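PDB 4WN9: nitrogenase molybdenum-iron protein beta chain from Clostridium pasteurianum, which forms part of the molybdenum-iron component of nitrogenase, shares an [8Fe-7S] cluster with the alpha chain and takes part in reducing dinitrogen to ammonia. Local coordinates for residues L56-K61 against P412-Y417; M184-R189 against P423-K428; G312-L317 against I337-V342. All coordinates share one frame; numbering follows the deposited sequence.

Contact 1. Residues L56-K61 against P412-Y417; sequences LSRHFK and PIMDRY. With FE (Fe (III) ion), chain M; PRO (proline), chain K.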
loop_
_atom_site.group_PDB
_atom_site.type_symbol
_atom_site.label_atom_id
_atom_site.label_comp_id
_atom_site.label_asym_id
_atom_site.label_seq_id
_atom_site.Cartn_x
_atom_site.Cartn_y
_atom_site.Cartn_z
ATOM N N LEU B 56 -6.900 -12.219 18.699
ATOM C CA LEU B 56 -5.956 -11.178 19.096
ATOM C C LEU B 56 -4.547 -11.533 18.598
ATOM O O LEU B 56 -3.817 -10.661 18.134
ATOM C CB LEU B 56 -5.974 -10.992 20.624
ATOM C CG LEU B 56 -7.297 -10.426 21.158
ATOM C CD1 LEU B 56 -7.265 -10.394 22.682
ATOM C CD2 LEU B 56 -7.591 -9.043 20.601
ATOM N N SER B 57 -4.170 -12.807 18.663
ATOM C CA SER B 57 -2.839 -13.192 18.160
ATOM C C SER B 57 -2.719 -13.053 16.662
ATOM O O SER B 57 -1.686 -12.608 16.163
ATOM C CB SER B 57 -2.452 -14.609 18.590
ATOM O OG SER B 57 -2.030 -14.598 19.956
ATOM N N ARG B 58 -3.774 -13.426 15.942
ATOM C CA ARG B 58 -3.806 -13.307 14.481
ATOM C C ARG B 58 -3.790 -11.864 13.971
ATOM O O ARG B 58 -3.212 -11.577 12.915
ATOM C CB ARG B 58 -5.037 -14.003 13.953
ATOM C CG ARG B 58 -4.973 -15.516 14.063
ATOM C CD ARG B 58 -6.283 -16.147 13.640
ATOM N NE ARG B 58 -6.106 -17.589 13.544
ATOM C CZ ARG B 58 -7.090 -18.470 13.617
ATOM N NH1 ARG B 58 -8.347 -18.064 13.778
ATOM N NH2 ARG B 58 -6.805 -19.764 13.553
ATOM N N HIS B 59 -4.394 -10.954 14.730
ATOM C CA HIS B 59 -4.415 -9.537 14.363
ATOM C C HIS B 59 -3.051 -8.888 14.607
ATOM O O HIS B 59 -2.479 -8.257 13.709
ATOM C CB HIS B 59 -5.546 -8.819 15.132
ATOM C CG HIS B 59 -5.563 -7.327 14.958
ATOM N ND1 HIS B 59 -6.467 -6.680 14.140
ATOM C CD2 HIS B 59 -4.769 -6.358 15.476
ATOM C CE1 HIS B 59 -6.232 -5.381 14.160
ATOM N NE2 HIS B 59 -5.218 -5.157 14.980
ATOM N N PHE B 60 -2.505 -9.060 15.815
ATOM C CA PHE B 60 -1.323 -8.342 16.217
ATOM C C PHE B 60 0.008 -9.053 15.925
ATOM O O PHE B 60 1.060 -8.426 15.958
ATOM C CB PHE B 60 -1.408 -8.053 17.706
ATOM C CG PHE B 60 -2.413 -7.020 18.047
ATOM C CD1 PHE B 60 -2.153 -5.691 17.803
ATOM C CD2 PHE B 60 -3.623 -7.377 18.587
ATOM C CE1 PHE B 60 -3.080 -4.729 18.105
ATOM C CE2 PHE B 60 -4.548 -6.416 18.907
ATOM C CZ PHE B 60 -4.272 -5.094 18.652
ATOM N N LYS B 61 -0.049 -10.351 15.645
ATOM C CA LYS B 61 1.129 -11.164 15.539
ATOM C C LYS B 61 1.930 -11.021 16.854
ATOM O O LYS B 61 3.116 -10.716 16.860
ATOM C CB LYS B 61 1.973 -10.787 14.321
ATOM C CG LYS B 61 1.259 -10.690 12.986
ATOM C CD LYS B 61 0.302 -11.839 12.696
ATOM C CE LYS B 61 -0.094 -11.895 11.211
ATOM N NZ LYS B 61 -1.332 -12.748 11.066
ATOM N N PRO B 412 -11.120 -7.544 12.934
ATOM C CA PRO B 412 -9.669 -7.800 12.973
ATOM C C PRO B 412 -9.012 -7.734 11.590
ATOM O O PRO B 412 -9.639 -8.042 10.565
ATOM C CB PRO B 412 -9.572 -9.231 13.517
ATOM C CG PRO B 412 -10.843 -9.875 13.120
ATOM C CD PRO B 412 -11.903 -8.776 13.079
ATOM N N ILE B 413 -7.747 -7.339 11.576
ATOM C CA ILE B 413 -6.915 -7.378 10.387
ATOM C C ILE B 413 -5.871 -8.453 10.682
ATOM O O ILE B 413 -5.015 -8.268 11.539
ATOM C CB ILE B 413 -6.230 -6.024 10.131
ATOM C CG1 ILE B 413 -7.270 -4.917 9.924
ATOM C CG2 ILE B 413 -5.319 -6.125 8.926
ATOM C CD1 ILE B 413 -6.705 -3.513 9.836
ATOM N N MET B 414 -5.963 -9.583 9.987
ATOM C CA MET B 414 -5.190 -10.760 10.341
ATOM C C MET B 414 -4.234 -11.215 9.241
ATOM O O MET B 414 -3.599 -12.280 9.360
ATOM C CB MET B 414 -6.146 -11.896 10.635
ATOM C CG MET B 414 -7.026 -11.596 11.820
ATOM S SD MET B 414 -8.211 -12.874 12.222
ATOM C CE MET B 414 -9.290 -12.744 10.811
ATOM N N ASP B 415 -4.118 -10.404 8.200
ATOM C CA ASP B 415 -3.450 -10.811 6.954
ATOM C C ASP B 415 -2.380 -9.864 6.433
ATOM O O ASP B 415 -1.964 -9.968 5.274
ATOM C CB ASP B 415 -4.499 -11.094 5.880
ATOM C CG ASP B 415 -5.386 -9.904 5.578
ATOM O OD1 ASP B 415 -5.596 -9.006 6.434
ATOM O OD2 ASP B 415 -5.926 -9.898 4.476
ATOM N N ARG B 416 -1.921 -8.952 7.273
ATOM C CA ARG B 416 -0.807 -8.085 6.904
ATOM C C ARG B 416 0.107 -7.849 8.102
ATOM O O ARG B 416 -0.276 -8.128 9.236
ATOM C CB ARG B 416 -1.313 -6.754 6.344
ATOM C CG ARG B 416 -2.045 -6.821 5.019
ATOM C CD ARG B 416 -1.149 -7.357 3.905
ATOM N NE ARG B 416 -1.735 -7.336 2.568
ATOM C CZ ARG B 416 -2.458 -8.333 2.048
ATOM N NH1 ARG B 416 -2.726 -9.432 2.749
ATOM N NH2 ARG B 416 -2.927 -8.229 0.833
ATOM N N TYR B 417 1.305 -7.326 7.825
ATOM C CA TYR B 417 2.388 -7.213 8.800
ATOM C C TYR B 417 2.776 -5.760 9.031
ATOM O O TYR B 417 3.225 -5.053 8.128
ATOM C CB TYR B 417 3.592 -8.040 8.342
ATOM C CG TYR B 417 3.291 -9.505 8.439
ATOM C CD1 TYR B 417 2.666 -10.187 7.409
ATOM C CD2 TYR B 417 3.569 -10.198 9.605
ATOM C CE1 TYR B 417 2.320 -11.527 7.550
ATOM C CE2 TYR B 417 3.265 -11.505 9.737
ATOM C CZ TYR B 417 2.638 -12.175 8.714
ATOM O OH TYR B 417 2.326 -13.501 8.913
HETATM FE FE FE M . 4.864 -9.644 16.909
HETATM N N PRO K . -7.435 -3.494 17.294
HETATM C CA PRO K . -8.492 -2.671 16.776
HETATM C C PRO K . -8.058 -1.445 15.988
HETATM O O PRO K . -6.948 -1.356 15.442
HETATM C CB PRO K . -9.269 -2.317 18.032
HETATM C CG PRO K . -9.041 -3.479 18.961
HETATM C CD PRO K . -7.940 -4.315 18.405
HETATM O OXT PRO K . -8.866 -0.546 15.862
HETATM O O HOH W 1 3.776 -7.956 16.320
HETATM O O HOH W 2 5.961 -11.269 17.611
#
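Lys-61 and His-59 supply the polar links of this buried contact between the end of helix 46-60 and an irregular loop that follows strand 406-408. Bent at chi2 (-45°), the lysine turns back toward the last turn of its own helix, where NZ donates to Met-414 O at 2.9 Å from above that carbonyl plane and to Arg-58 O along a lone pair in the plane. The second link is a nearly straight bond from Ile-413 N to His-59 ND1 (2.9 Å, 169°), tilted somewhat from the imidazole plane. Weaker CA-H...O contacts follow the backbones: His-59 CA lies 3.2 Å from Ile-413 O, and Met-414 CA approaches Arg-58 O. Among the apolar groups, Met-414 CG rests 3.8 Å from Arg-58 CB, while the Lys-61 chain crosses the Tyr-417 side chain at about a right angle, its CE 3.7 Å from CE2. The hydroxyl of that tyrosine is hydrogen-bonded to the terminal carboxylate of Arg-458 of the second subunit. Lys-61, with positive phi just beyond the helix, presents its O to an iron ion at 2.0 Å; two waters, Glu-62, and Asp-301 and Asp-305 of the second subunit complete an intersubunit metal site.

Contact 2. Residues M184-R189 against P423-K428; sequences MREIKR and PKVGYK. With PRO (proline), chain K.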
loop_
_atom_site.group_PDB
_atom_site.type_symbol
_atom_site.label_atom_id
_atom_site.label_comp_id
_atom_site.label_asym_id
_atom_site.label_seq_id
_atom_site.Cartn_x
_atom_site.Cartn_y
_atom_site.Cartn_z
ATOM N N MET B 184 -3.977 4.446 20.628
ATOM C CA MET B 184 -3.747 4.830 22.016
ATOM C C MET B 184 -2.460 5.651 22.136
ATOM O O MET B 184 -2.492 6.713 22.742
ATOM C CB MET B 184 -3.728 3.597 22.907
ATOM C CG MET B 184 -5.105 3.013 23.137
ATOM S SD MET B 184 -5.105 1.209 23.308
ATOM C CE MET B 184 -6.824 0.983 23.686
ATOM N N ARG B 185 -1.370 5.202 21.505
ATOM C CA ARG B 185 -0.125 5.950 21.508
ATOM C C ARG B 185 -0.329 7.345 20.944
ATOM O O ARG B 185 0.152 8.321 21.515
ATOM C CB ARG B 185 0.958 5.248 20.686
ATOM C CG ARG B 185 1.462 3.957 21.266
ATOM C CD ARG B 185 2.441 3.293 20.330
ATOM N NE ARG B 185 2.842 1.979 20.830
ATOM C CZ ARG B 185 3.935 1.754 21.539
ATOM N NH1 ARG B 185 4.742 2.759 21.853
ATOM N NH2 ARG B 185 4.231 0.527 21.924
ATOM N N GLU B 186 -1.031 7.443 19.816
ATOM C CA GLU B 186 -1.227 8.721 19.152
ATOM C C GLU B 186 -2.087 9.699 19.980
ATOM O O GLU B 186 -1.818 10.898 20.019
ATOM C CB GLU B 186 -1.868 8.513 17.772
ATOM C CG GLU B 186 -2.327 9.791 17.092
ATOM C CD GLU B 186 -1.222 10.777 16.805
ATOM O OE1 GLU B 186 -0.021 10.455 16.999
ATOM O OE2 GLU B 186 -1.569 11.888 16.340
ATOM N N ILE B 187 -3.124 9.187 20.619
ATOM C CA ILE B 187 -3.920 9.994 21.524
ATOM C C ILE B 187 -3.058 10.480 22.695
ATOM O O ILE B 187 -3.114 11.654 23.041
ATOM C CB ILE B 187 -5.158 9.242 22.028
ATOM C CG1 ILE B 187 -6.154 9.034 20.877
ATOM C CG2 ILE B 187 -5.814 10.007 23.166
ATOM C CD1 ILE B 187 -7.164 7.936 21.131
ATOM N N LYS B 188 -2.234 9.612 23.269
ATOM C CA LYS B 188 -1.338 10.053 24.357
ATOM C C LYS B 188 -0.293 11.099 23.909
ATOM O O LYS B 188 0.097 11.976 24.689
ATOM C CB LYS B 188 -0.634 8.866 25.015
ATOM C CG LYS B 188 -1.598 7.912 25.715
ATOM C CD LYS B 188 -0.854 6.889 26.556
ATOM C CE LYS B 188 0.103 6.056 25.740
ATOM N NZ LYS B 188 0.727 4.974 26.544
ATOM N N ARG B 189 0.164 11.003 22.665
ATOM C CA ARG B 189 1.133 11.948 22.136
ATOM C C ARG B 189 0.495 13.321 22.044
ATOM O O ARG B 189 1.149 14.345 22.276
ATOM C CB ARG B 189 1.587 11.492 20.757
ATOM C CG ARG B 189 2.832 12.166 20.216
ATOM C CD ARG B 189 3.009 11.870 18.730
ATOM N NE ARG B 189 1.856 12.334 17.966
ATOM C CZ ARG B 189 1.681 13.570 17.522
ATOM N NH1 ARG B 189 2.597 14.494 17.750
ATOM N NH2 ARG B 189 0.577 13.884 16.844
ATOM N N PRO B 423 -1.421 4.605 13.381
ATOM C CA PRO B 423 -2.695 5.073 13.865
ATOM C C PRO B 423 -3.663 5.391 12.722
ATOM O O PRO B 423 -3.235 5.763 11.622
ATOM C CB PRO B 423 -2.317 6.346 14.622
ATOM C CG PRO B 423 -1.163 6.894 13.834
ATOM C CD PRO B 423 -0.406 5.670 13.366
ATOM N N LYS B 424 -4.955 5.256 12.989
ATOM C CA LYS B 424 -5.990 5.844 12.137
ATOM C C LYS B 424 -6.558 7.127 12.755
ATOM O O LYS B 424 -7.230 7.874 12.078
ATOM C CB LYS B 424 -7.141 4.854 11.926
ATOM C CG LYS B 424 -7.737 4.276 13.197
ATOM C CD LYS B 424 -8.846 3.292 12.869
ATOM C CE LYS B 424 -9.198 2.404 14.050
ATOM N NZ LYS B 424 -8.053 1.563 14.448
ATOM N N VAL B 425 -6.284 7.370 14.032
ATOM C CA VAL B 425 -6.799 8.556 14.699
ATOM C C VAL B 425 -5.867 9.751 14.575
ATOM O O VAL B 425 -4.679 9.612 14.287
ATOM C CB VAL B 425 -7.093 8.287 16.184
ATOM C CG1 VAL B 425 -8.127 7.186 16.319
ATOM C CG2 VAL B 425 -5.802 7.971 16.954
ATOM N N GLY B 426 -6.416 10.936 14.791
ATOM C CA GLY B 426 -5.617 12.153 14.808
ATOM C C GLY B 426 -5.390 12.722 13.427
ATOM O O GLY B 426 -5.858 12.174 12.425
ATOM N N TYR B 427 -4.697 13.853 13.357
ATOM C CA TYR B 427 -4.325 14.369 12.065
ATOM C C TYR B 427 -3.325 13.427 11.385
ATOM O O TYR B 427 -3.389 13.228 10.173
ATOM C CB TYR B 427 -3.796 15.787 12.196
ATOM C CG TYR B 427 -4.778 16.712 12.878
ATOM C CD1 TYR B 427 -6.025 16.954 12.331
ATOM C CD2 TYR B 427 -4.462 17.341 14.075
ATOM C CE1 TYR B 427 -6.934 17.804 12.950
ATOM C CE2 TYR B 427 -5.368 18.199 14.706
ATOM C CZ TYR B 427 -6.583 18.438 14.139
ATOM O OH TYR B 427 -7.479 19.275 14.769
ATOM N N LYS B 428 -2.443 12.820 12.171
ATOM C CA LYS B 428 -1.445 11.882 11.656
ATOM C C LYS B 428 -2.060 10.633 11.070
ATOM O O LYS B 428 -1.654 10.207 9.993
ATOM C CB LYS B 428 -0.479 11.452 12.749
ATOM C CG LYS B 428 0.715 12.346 12.881
ATOM C CD LYS B 428 1.766 11.696 13.773
ATOM C CE LYS B 428 3.116 12.334 13.518
ATOM N NZ LYS B 428 2.970 13.771 13.132
HETATM N N PRO K . -7.435 -3.494 17.294
HETATM C CA PRO K . -8.492 -2.671 16.776
HETATM C C PRO K . -8.058 -1.445 15.988
HETATM O O PRO K . -6.948 -1.356 15.442
HETATM C CB PRO K . -9.269 -2.317 18.032
HETATM C CG PRO K . -9.041 -3.479 18.961
HETATM C CD PRO K . -7.940 -4.315 18.405
HETATM O OXT PRO K . -8.866 -0.546 15.862
HETATM O O HOH W 3 -2.237 13.960 14.907
#
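Glu-186 lies against Val-425 and Lys-428 where helix 181-194 packs against the loop that leads into helix 426-448 and against the beginning of that helix, its carboxylate reaching the backbone N of Lys-428 through a water. Glu-186 is the residue most covered by the contact. With CG anti to the backbone N (chi1 170°), that carbon is set beside Val-425, 3.9 Å from CG2, and the two side chains slide past each other in opposite directions; CB meets Pro-423 CB at 3.8 Å. The same valine methyl also touches Ile-187 CG1, so Val-425 fits beside two consecutive residues of the helix. A bend at chi2 (62°) turns the carboxylate toward Arg-189, one turn further on, which holds it side-on, NE to OE1 and NH2 to OE2, both on the syn side, and so fixes its rotation. Lys-428 crosses this pair at about a right angle; its CB packs against Glu-186 OE2, and its CD lies over one face of the guanidinium, 4.0 Å from Arg-189 NH2. Glu-295 forms a salt bridge with Arg-189 and a long, weak ion pair with Lys-428, so negative charge probably offsets the two neighbouring cations. The water closes the arrangement, donating to Glu-186 OE2 at 2.6 Å and accepting from Lys-428 N at 3.0 Å.

Contact 3. Residues G312-L317 against I337-V342; sequences GKKVAL and IPKYVV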
loop_
_atom_site.group_PDB
_atom_site.type_symbol
_atom_site.label_atom_id
_atom_site.label_comp_id
_atom_site.label_asym_id
_atom_site.label_seq_id
_atom_site.Cartn_x
_atom_site.Cartn_y
_atom_site.Cartn_z
ATOM N N GLY B 312 -16.619 12.571 -5.204
ATOM C CA GLY B 312 -17.715 11.771 -5.741
ATOM C C GLY B 312 -17.464 10.274 -5.724
ATOM O O GLY B 312 -18.243 9.518 -6.277
ATOM N N LYS B 313 -16.380 9.819 -5.106
ATOM C CA LYS B 313 -16.128 8.377 -5.062
ATOM C C LYS B 313 -17.135 7.668 -4.169
ATOM O O LYS B 313 -17.503 8.194 -3.092
ATOM C CB LYS B 313 -14.707 8.091 -4.557
ATOM C CG LYS B 313 -13.642 8.368 -5.603
ATOM C CD LYS B 313 -13.499 7.188 -6.544
ATOM C CE LYS B 313 -12.367 7.369 -7.536
ATOM N NZ LYS B 313 -12.600 8.532 -8.440
ATOM N N LYS B 314 -17.568 6.475 -4.588
ATOM C CA LYS B 314 -18.554 5.721 -3.814
ATOM C C LYS B 314 -17.885 4.718 -2.905
ATOM O O LYS B 314 -17.135 3.863 -3.356
ATOM C CB LYS B 314 -19.559 4.990 -4.731
ATOM C CG LYS B 314 -20.542 5.895 -5.477
ATOM C CD LYS B 314 -21.541 5.088 -6.308
ATOM C CE LYS B 314 -20.956 4.564 -7.614
ATOM N NZ LYS B 314 -21.810 3.536 -8.296
ATOM N N VAL B 315 -18.167 4.820 -1.618
ATOM C CA VAL B 315 -17.504 3.992 -0.625
ATOM C C VAL B 315 -18.479 3.048 0.070
ATOM O O VAL B 315 -19.591 3.462 0.509
ATOM C CB VAL B 315 -16.796 4.882 0.409
ATOM C CG1 VAL B 315 -15.932 4.066 1.343
ATOM C CG2 VAL B 315 -15.962 5.954 -0.297
ATOM N N ALA B 316 -18.090 1.773 0.140
ATOM C CA ALA B 316 -18.724 0.813 1.043
ATOM C C ALA B 316 -17.909 0.678 2.325
ATOM O O ALA B 316 -16.700 0.414 2.246
ATOM C CB ALA B 316 -18.826 -0.554 0.375
ATOM N N LEU B 317 -18.560 0.797 3.492
ATOM C CA LEU B 317 -17.887 0.695 4.800
ATOM C C LEU B 317 -18.613 -0.265 5.726
ATOM O O LEU B 317 -19.838 -0.171 5.868
ATOM C CB LEU B 317 -17.868 2.027 5.558
ATOM C CG LEU B 317 -17.329 3.314 4.974
ATOM C CD1 LEU B 317 -18.418 4.012 4.181
ATOM C CD2 LEU B 317 -16.851 4.188 6.117
ATOM N N ILE B 337 -18.373 9.705 -1.007
ATOM C CA ILE B 337 -19.750 9.332 -0.635
ATOM C C ILE B 337 -19.823 8.040 0.185
ATOM O O ILE B 337 -19.461 6.968 -0.303
ATOM C CB ILE B 337 -20.611 9.195 -1.902
ATOM C CG1 ILE B 337 -20.719 10.557 -2.606
ATOM C CG2 ILE B 337 -22.004 8.682 -1.574
ATOM C CD1 ILE B 337 -21.084 10.471 -4.072
ATOM N N PRO B 338 -20.293 8.127 1.434
ATOM C CA PRO B 338 -20.579 6.868 2.122
ATOM C C PRO B 338 -21.852 6.258 1.542
ATOM O O PRO B 338 -22.970 6.658 1.906
ATOM C CB PRO B 338 -20.785 7.303 3.582
ATOM C CG PRO B 338 -20.244 8.706 3.657
ATOM C CD PRO B 338 -20.545 9.273 2.315
ATOM N N LYS B 339 -21.665 5.313 0.634
ATOM C CA LYS B 339 -22.731 4.722 -0.129
ATOM C C LYS B 339 -23.395 3.565 0.608
ATOM O O LYS B 339 -24.631 3.491 0.699
ATOM C CB LYS B 339 -22.177 4.291 -1.472
ATOM C CG LYS B 339 -23.139 3.526 -2.352
ATOM C CD LYS B 339 -24.283 4.391 -2.836
ATOM C CE LYS B 339 -25.007 3.642 -3.952
ATOM N NZ LYS B 339 -25.981 4.481 -4.687
ATOM N N TYR B 340 -22.586 2.678 1.176
ATOM C CA TYR B 340 -23.113 1.554 1.953
ATOM C C TYR B 340 -22.396 1.595 3.283
ATOM O O TYR B 340 -21.163 1.567 3.320
ATOM C CB TYR B 340 -22.842 0.221 1.255
ATOM C CG TYR B 340 -23.412 0.090 -0.133
ATOM C CD1 TYR B 340 -24.689 0.536 -0.422
ATOM C CD2 TYR B 340 -22.673 -0.491 -1.159
ATOM C CE1 TYR B 340 -25.210 0.427 -1.694
ATOM C CE2 TYR B 340 -23.185 -0.597 -2.427
ATOM C CZ TYR B 340 -24.469 -0.143 -2.679
ATOM O OH TYR B 340 -24.995 -0.240 -3.929
ATOM N N VAL B 341 -23.146 1.668 4.369
ATOM C CA VAL B 341 -22.563 1.915 5.683
ATOM C C VAL B 341 -23.211 0.981 6.704
ATOM O O VAL B 341 -24.391 1.121 6.996
ATOM C CB VAL B 341 -22.733 3.376 6.121
ATOM C CG1 VAL B 341 -21.939 3.655 7.377
ATOM C CG2 VAL B 341 -22.327 4.330 5.002
ATOM N N VAL B 342 -22.417 0.051 7.245
ATOM C CA VAL B 342 -22.926 -1.052 8.058
ATOM C C VAL B 342 -22.082 -1.326 9.317
ATOM O O VAL B 342 -20.825 -1.256 9.323
ATOM C CB VAL B 342 -22.996 -2.350 7.229
ATOM C CG1 VAL B 342 -23.421 -3.537 8.079
ATOM C CG2 VAL B 342 -23.926 -2.203 6.039
#
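Leu-317 and Val-341 lie side by side and point the same way, with Leu-317 CD1 4.0 Å from Val-341 CG2. The same CD1 also reaches Pro-338 CB, at 4.1 Å, so one leucine methyl spans two residues of the neighbouring parallel strand. This face, which Val-315 shares, turns toward helix 321-333, the connection of the beta-alpha-beta unit, and helix 348-360 packs on Pro-338 and Val-341. On the other face Ala-316 CB comes to the edge of the Tyr-340 ring, near its plane and 4.1 Å from CD2, while Lys-339 CG stands over the centre of one ring face. Helix 374-383 covers this side through contacts with Ala-316 and Tyr-340. At the head of the pair, Ile-337 CD1 touches Gly-312 O at 3.7 Å. Beneath the side chains runs a parallel ladder, interrupted by a beta bulge between the pairs Val-315 with Pro-338 and Ala-316 with Tyr-340. There Val-315 O takes two bonds, from Lys-339 N at 2.8 Å and from Tyr-340 N at 3.2 Å, before the ladder resumes with Leu-317 N to Tyr-340 O at 2.7 Å. Both lysines near the bulge, Lys-314 and Lys-339, form salt bridges with Glu-384, and Lys-314 NZ also hydrogen-bonds to Gly-385 O. The chemistry thus implies that the one-residue shift of register is accommodated within the ladder, since a single carbonyl serves two successive amides, and that a shared carboxylate probably offsets the charge of the two neighbouring ammonium groups.

How the contacts relate
From the N terminus, the chain first passes 56-61 at the end of helix 46-60, then 184-189 within helix 181-194, before reaching the two strands of contact 3. That contact closes a short beta-alpha-beta loop and is nested inside the long loops closed by contacts 1 and 2. Those two cross: 412-417 returns to helix 46-60 before 423-428 returns to helix 181-194. The chain just after strand 406-408 is therefore tied back to two earlier parts of the fold, while contact 3 pairs two neighbouring strands of the parallel sheet that also contains strand 406-408. Contacts 1 and 2, with centres about 20 Å apart, do not touch, but both reach the same bound proline.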